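Local atomic coordinates of CmeC (Campylobacter jejuni, PDB entry 4MT4), a protein that forms a trimeric outer membrane channel and probably serves as the exit duct of a multidrug efflux system. Residues I399-Y404 with Q412-A417; R188-K193 with G197-Y202. All coordinates share one frame; numbering follows the deposited sequence.

Interaction 1: I399-Y404 with Q412-A417; sequences IAKERY and QDYLEA
The rings of Tyr404 and Tyr414 lie one over the other as an offset stack. Their centroids are 4.7 Å apart and their planes differ by 8°. Each ring puts its CD2 over a face of the other, toward the rim, so the overlap is partial. The closest pair is Tyr404 CG and Tyr414 CG, at 3.9 Å. The CB of each tyrosine also packs on the other side chain. In both residues CG is anti to the backbone N (chi1 170° for Tyr404, 169° for Tyr414), which helps bring the two rings face to face, even though the side chains cross at about a right angle. On its CD1/CE1 side, the Tyr414 ring meets segment 399-404 obliquely. Tyr414 CD1 is 3.7 Å from Ala400 O, a carbonyl already used by Tyr404 N within the helix. Tyr414 CE1 is 3.6 Å from Lys401 CA. The lysine chain then runs alongside the ring in the same direction, with Lys401 CG 4.0 Å from Tyr414 OH.

These residues join helices 339-405 and 411-445, which form a nearly antiparallel hairpin. Such hairpins build the periplasmic alpha-helical barrel in TolC and other outer membrane factors. The contact lies at the turn end of this one. The axes of the two short segments come within 9.5 Å of each other.

One turn further from the hairpin end, small residues meet: Ala400 CB and Ala417 CB are 3.9 Å apart. No hydrogen bond crosses between the segments, and the contact is made by packing alone. Met409, in the connecting loop, also packs on Ala400. Ile186 of helix 129-195 packs against Tyr414. The amine of Lys401 makes a weak, long ion pair with Asp405.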
loop_
_atom_site.group_PDB
_atom_site.type_symbol
_atom_site.label_atom_id
_atom_site.label_comp_id
_atom_site.label_asym_id
_atom_site.label_seq_id
_atom_site.Cartn_x
_atom_site.Cartn_y
_atom_site.Cartn_z
ATOM N N ILE B 399 30.198 43.474 6.878
ATOM C CA ILE B 399 30.127 44.911 7.111
ATOM C C ILE B 399 29.371 45.204 8.405
ATOM O O ILE B 399 29.751 46.089 9.172
ATOM C CB ILE B 399 29.442 45.644 5.941
ATOM C CG1 ILE B 399 30.178 45.366 4.631
ATOM C CG2 ILE B 399 29.387 47.142 6.201
ATOM C CD1 ILE B 399 29.521 45.993 3.420
ATOM N N ALA B 400 28.307 44.445 8.647
ATOM C CA ALA B 400 27.470 44.643 9.827
ATOM C C ALA B 400 28.227 44.328 11.114
ATOM O O ALA B 400 27.940 44.900 12.165
ATOM C CB ALA B 400 26.213 43.791 9.733
ATOM N N LYS B 401 29.190 43.417 11.030
ATOM C CA LYS B 401 29.998 43.065 12.193
ATOM C C LYS B 401 30.987 44.177 12.521
ATOM O O LYS B 401 31.206 44.500 13.688
ATOM C CB LYS B 401 30.746 41.749 11.963
ATOM C CG LYS B 401 31.713 41.396 13.086
ATOM C CD LYS B 401 32.388 40.056 12.858
ATOM C CE LYS B 401 33.530 39.848 13.841
ATOM N NZ LYS B 401 33.093 40.048 15.250
ATOM N N GLU B 402 31.582 44.756 11.482
ATOM C CA GLU B 402 32.512 45.869 11.640
ATOM C C GLU B 402 31.836 47.063 12.307
ATOM O O GLU B 402 32.420 47.721 13.168
ATOM C CB GLU B 402 33.085 46.285 10.281
ATOM C CG GLU B 402 33.935 45.223 9.605
ATOM C CD GLU B 402 34.285 45.578 8.171
ATOM O OE1 GLU B 402 33.670 46.515 7.621
ATOM O OE2 GLU B 402 35.176 44.918 7.594
ATOM N N ARG B 403 30.598 47.328 11.903
ATOM C CA ARG B 403 29.840 48.462 12.416
ATOM C C ARG B 403 29.367 48.234 13.847
ATOM O O ARG B 403 29.348 49.161 14.657
ATOM C CB ARG B 403 28.643 48.754 11.509
ATOM C CG ARG B 403 29.026 49.171 10.097
ATOM C CD ARG B 403 27.803 49.553 9.276
ATOM N NE ARG B 403 28.176 50.094 7.971
ATOM C CZ ARG B 403 27.307 50.546 7.072
ATOM N NH1 ARG B 403 26.008 50.526 7.332
ATOM N NH2 ARG B 403 27.741 51.021 5.912
ATOM N N TYR B 404 28.982 47.000 14.156
ATOM C CA TYR B 404 28.534 46.666 15.502
ATOM C C TYR B 404 29.677 46.764 16.505
ATOM O O TYR B 404 29.474 47.156 17.652
ATOM C CB TYR B 404 27.925 45.262 15.541
ATOM C CG TYR B 404 27.660 44.761 16.945
ATOM C CD1 TYR B 404 26.525 45.155 17.641
ATOM C CD2 TYR B 404 28.548 43.897 17.576
ATOM C CE1 TYR B 404 26.283 44.705 18.926
ATOM C CE2 TYR B 404 28.313 43.443 18.860
ATOM C CZ TYR B 404 27.179 43.849 19.529
ATOM O OH TYR B 404 26.938 43.399 20.808
ATOM N N GLN B 412 20.384 44.187 17.647
ATOM C CA GLN B 412 19.253 43.598 16.941
ATOM C C GLN B 412 19.489 43.526 15.435
ATOM O O GLN B 412 19.259 42.488 14.811
ATOM C CB GLN B 412 17.983 44.397 17.232
ATOM C CG GLN B 412 16.767 43.948 16.448
ATOM C CD GLN B 412 15.543 44.787 16.753
ATOM O OE1 GLN B 412 15.530 45.559 17.710
ATOM N NE2 GLN B 412 14.507 44.643 15.934
ATOM N N ASP B 413 19.947 44.633 14.856
ATOM C CA ASP B 413 20.261 44.678 13.433
ATOM C C ASP B 413 21.427 43.754 13.092
ATOM O O ASP B 413 21.477 43.178 12.007
ATOM C CB ASP B 413 20.584 46.110 12.996
ATOM C CG ASP B 413 19.340 46.943 12.757
ATOM O OD1 ASP B 413 18.252 46.541 13.219
ATOM O OD2 ASP B 413 19.452 48.004 12.107
ATOM N N TYR B 414 22.359 43.610 14.029
ATOM C CA TYR B 414 23.525 42.760 13.818
ATOM C C TYR B 414 23.150 41.280 13.846
ATOM O O TYR B 414 23.599 40.502 13.004
ATOM C CB TYR B 414 24.598 43.055 14.867
ATOM C CG TYR B 414 25.730 42.052 14.879
ATOM C CD1 TYR B 414 26.564 41.903 13.778
ATOM C CD2 TYR B 414 25.970 41.260 15.994
ATOM C CE1 TYR B 414 27.598 40.987 13.785
ATOM C CE2 TYR B 414 27.002 40.344 16.011
ATOM C CZ TYR B 414 27.813 40.211 14.904
ATOM O OH TYR B 414 28.845 39.299 14.913
ATOM N N LEU B 415 22.319 40.898 14.812
ATOM C CA LEU B 415 21.852 39.520 14.931
ATOM C C LEU B 415 21.017 39.115 13.721
ATOM O O LEU B 415 21.068 37.970 13.273
ATOM C CB LEU B 415 21.037 39.336 16.213
ATOM C CG LEU B 415 21.786 39.500 17.536
ATOM C CD1 LEU B 415 20.842 39.287 18.710
ATOM C CD2 LEU B 415 22.968 38.547 17.613
ATOM N N GLU B 416 20.248 40.067 13.204
ATOM C CA GLU B 416 19.406 39.832 12.038
ATOM C C GLU B 416 20.241 39.557 10.792
ATOM O O GLU B 416 19.963 38.620 10.045
ATOM C CB GLU B 416 18.483 41.028 11.795
ATOM C CG GLU B 416 17.735 40.980 10.472
ATOM C CD GLU B 416 16.860 42.198 10.249
ATOM O OE1 GLU B 416 16.348 42.759 11.240
ATOM O OE2 GLU B 416 16.685 42.596 9.078
ATOM N N ALA B 417 21.263 40.379 10.574
ATOM C CA ALA B 417 22.133 40.232 9.412
ATOM C C ALA B 417 22.860 38.892 9.447
ATOM O O ALA B 417 23.079 38.262 8.411
ATOM C CB ALA B 417 23.130 41.379 9.348
#

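Interaction 2: R188-K193 with G197-Y202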
loop_
_atom_site.group_PDB
_atom_site.type_symbol
_atom_site.label_atom_id
_atom_site.label_comp_id
_atom_site.label_asym_id
_atom_site.label_seq_id
_atom_site.Cartn_x
_atom_site.Cartn_y
_atom_site.Cartn_z
ATOM N N ARG B 188 28.182 35.743 25.844
ATOM C CA ARG B 188 29.209 35.821 26.879
ATOM C C ARG B 188 29.741 37.246 27.005
ATOM O O ARG B 188 29.986 37.733 28.106
ATOM C CB ARG B 188 30.360 34.859 26.577
ATOM C CG ARG B 188 31.346 34.691 27.723
ATOM C CD ARG B 188 32.613 33.992 27.262
ATOM N NE ARG B 188 33.380 34.824 26.340
ATOM C CZ ARG B 188 34.334 35.668 26.718
ATOM N NH1 ARG B 188 34.642 35.791 28.003
ATOM N NH2 ARG B 188 34.984 36.388 25.814
ATOM N N ILE B 189 29.912 37.906 25.864
ATOM C CA ILE B 189 30.367 39.291 25.840
ATOM C C ILE B 189 29.322 40.215 26.458
ATOM O O ILE B 189 29.643 41.059 27.296
ATOM C CB ILE B 189 30.678 39.761 24.404
ATOM C CG1 ILE B 189 31.845 38.962 23.821
ATOM C CG2 ILE B 189 31.001 41.245 24.383
ATOM C CD1 ILE B 189 33.119 39.058 24.632
ATOM N N ASN B 190 28.071 40.043 26.045
ATOM C CA ASN B 190 26.979 40.867 26.552
ATOM C C ASN B 190 26.652 40.583 28.015
ATOM O O ASN B 190 26.067 41.423 28.698
ATOM C CB ASN B 190 25.727 40.674 25.692
ATOM C CG ASN B 190 25.759 41.509 24.426
ATOM O OD1 ASN B 190 25.237 42.622 24.392
ATOM N ND2 ASN B 190 26.381 40.977 23.379
ATOM N N ASP B 191 27.033 39.405 28.498
ATOM C CA ASP B 191 26.815 39.061 29.898
ATOM C C ASP B 191 27.856 39.742 30.780
ATOM O O ASP B 191 27.556 40.153 31.901
ATOM C CB ASP B 191 26.856 37.545 30.099
ATOM C CG ASP B 191 26.471 37.132 31.507
ATOM O OD1 ASP B 191 25.460 37.649 32.029
ATOM O OD2 ASP B 191 27.184 36.291 32.094
ATOM N N GLU B 192 29.080 39.858 30.271
ATOM C CA GLU B 192 30.145 40.544 30.995
ATOM C C GLU B 192 29.881 42.044 31.046
ATOM O O GLU B 192 30.025 42.672 32.093
ATOM C CB GLU B 192 31.508 40.276 30.349
ATOM C CG GLU B 192 31.958 38.823 30.421
ATOM C CD GLU B 192 33.338 38.608 29.825
ATOM O OE1 GLU B 192 34.007 39.610 29.496
ATOM O OE2 GLU B 192 33.754 37.438 29.684
ATOM N N LYS B 193 29.489 42.610 29.908
ATOM C CA LYS B 193 29.182 44.032 29.818
ATOM C C LYS B 193 28.020 44.415 30.731
ATOM O O LYS B 193 27.966 45.529 31.251
ATOM C CB LYS B 193 28.854 44.419 28.375
ATOM C CG LYS B 193 30.064 44.560 27.466
ATOM C CD LYS B 193 29.666 45.161 26.127
ATOM C CE LYS B 193 30.879 45.435 25.255
ATOM N NZ LYS B 193 30.497 46.119 23.990
ATOM N N GLY B 197 27.634 47.125 33.760
ATOM C CA GLY B 197 26.700 48.164 33.362
ATOM C C GLY B 197 26.950 48.766 31.993
ATOM O O GLY B 197 26.638 49.934 31.759
ATOM N N ALA B 198 27.504 47.972 31.082
ATOM C CA ALA B 198 27.814 48.458 29.741
ATOM C C ALA B 198 26.687 48.161 28.751
ATOM O O ALA B 198 26.600 48.789 27.697
ATOM C CB ALA B 198 29.120 47.857 29.250
ATOM N N VAL B 199 25.836 47.194 29.083
ATOM C CA VAL B 199 24.646 46.918 28.284
ATOM C C VAL B 199 23.423 46.794 29.186
ATOM O O VAL B 199 23.543 46.481 30.370
ATOM C CB VAL B 199 24.791 45.630 27.437
ATOM C CG1 VAL B 199 25.936 45.762 26.445
ATOM C CG2 VAL B 199 24.986 44.421 28.330
ATOM N N GLY B 200 22.249 47.047 28.620
ATOM C CA GLY B 200 21.014 46.992 29.377
ATOM C C GLY B 200 20.392 45.611 29.403
ATOM O O GLY B 200 20.870 44.686 28.745
ATOM N N GLU B 201 19.319 45.476 30.174
ATOM C CA GLU B 201 18.600 44.214 30.295
ATOM C C GLU B 201 17.980 43.814 28.960
ATOM O O GLU B 201 17.849 42.629 28.653
ATOM C CB GLU B 201 17.516 44.317 31.369
ATOM C CG GLU B 201 16.720 43.042 31.587
ATOM C CD GLU B 201 15.635 43.207 32.631
ATOM O OE1 GLU B 201 15.467 44.332 33.145
ATOM O OE2 GLU B 201 14.950 42.209 32.938
ATOM N N TYR B 202 17.607 44.814 28.169
ATOM C CA TYR B 202 16.977 44.585 26.876
ATOM C C TYR B 202 17.931 43.912 25.891
ATOM O O TYR B 202 17.564 42.947 25.221
ATOM C CB TYR B 202 16.473 45.906 26.296
ATOM C CG TYR B 202 15.646 45.759 25.037
ATOM C CD1 TYR B 202 14.314 45.368 25.101
ATOM C CD2 TYR B 202 16.190 46.027 23.787
ATOM C CE1 TYR B 202 13.551 45.239 23.958
ATOM C CE2 TYR B 202 15.434 45.902 22.637
ATOM C CZ TYR B 202 14.115 45.507 22.728
ATOM O OH TYR B 202 13.358 45.379 21.587
#
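Lys193 O is the acceptor that ties the two segments together. It accepts a nearly linear bond from Ala198 N, with an N-H...O angle of 163°. The modelled distance of 2.5 Å from Ala198 N to Lys193 O is very short, and its exact value is doubtful. Val199 N adds a weak bond to Lys193 O at 3.5 Å. Together they help satisfy a carbonyl at the end of helix 129-195. Gly197, the first residue to leave the helix, has a positive phi (81°); with two bonds back into the last turn this is a Schellman motif.

Lys193 CB is 3.6 Å from Ala198 CB and 3.7 Å from Val199 CG1. With Lys193 CG beside the backbone N (chi1 -77°), CG and CD pass along Ala198 CB and Val199 CG1 before the extended chain leads its amine away. Val199 CG2 comes within 3.2 Å of Asn190 O, a tight fit. Asn190 OD1 lies 3.8 Å from Val199 CG1, while its ND2 donates to Ile186 O one turn back. On the helix surface, Arg188 NH1 forms a salt bridge with Glu192 OE2, and Arg188 NH2 forms another with Glu185.

Gly200 is the N-cap of helix 201-236, and its N makes a weak bond to Glu203. Segment 197-202 thus turns the chain from helix 129-195 into helix 201-236, where Glu201 pairs with Arg395 of a neighbouring subunit.

Both interactions sit at the turn ends of helical hairpins, far from the beta strands. Their centres are about 17 Å apart. Interaction 1 is largely buried and joins two helices by aromatic and alanine packing. Interaction 2 is a surface contact between a helix end and its loop. It is held by backbone bonds to one carbonyl, one very short as modelled and one weak, with apolar packing beside them. The contacts belong to different helical hairpins, which meet where Tyr404 OH packs 3.6 Å from Asn190 ND2. They also meet between subunits: Arg403 makes a cation-pi contact with Tyr202 of a neighbouring subunit, so residues of both segment pairs help join the trimer.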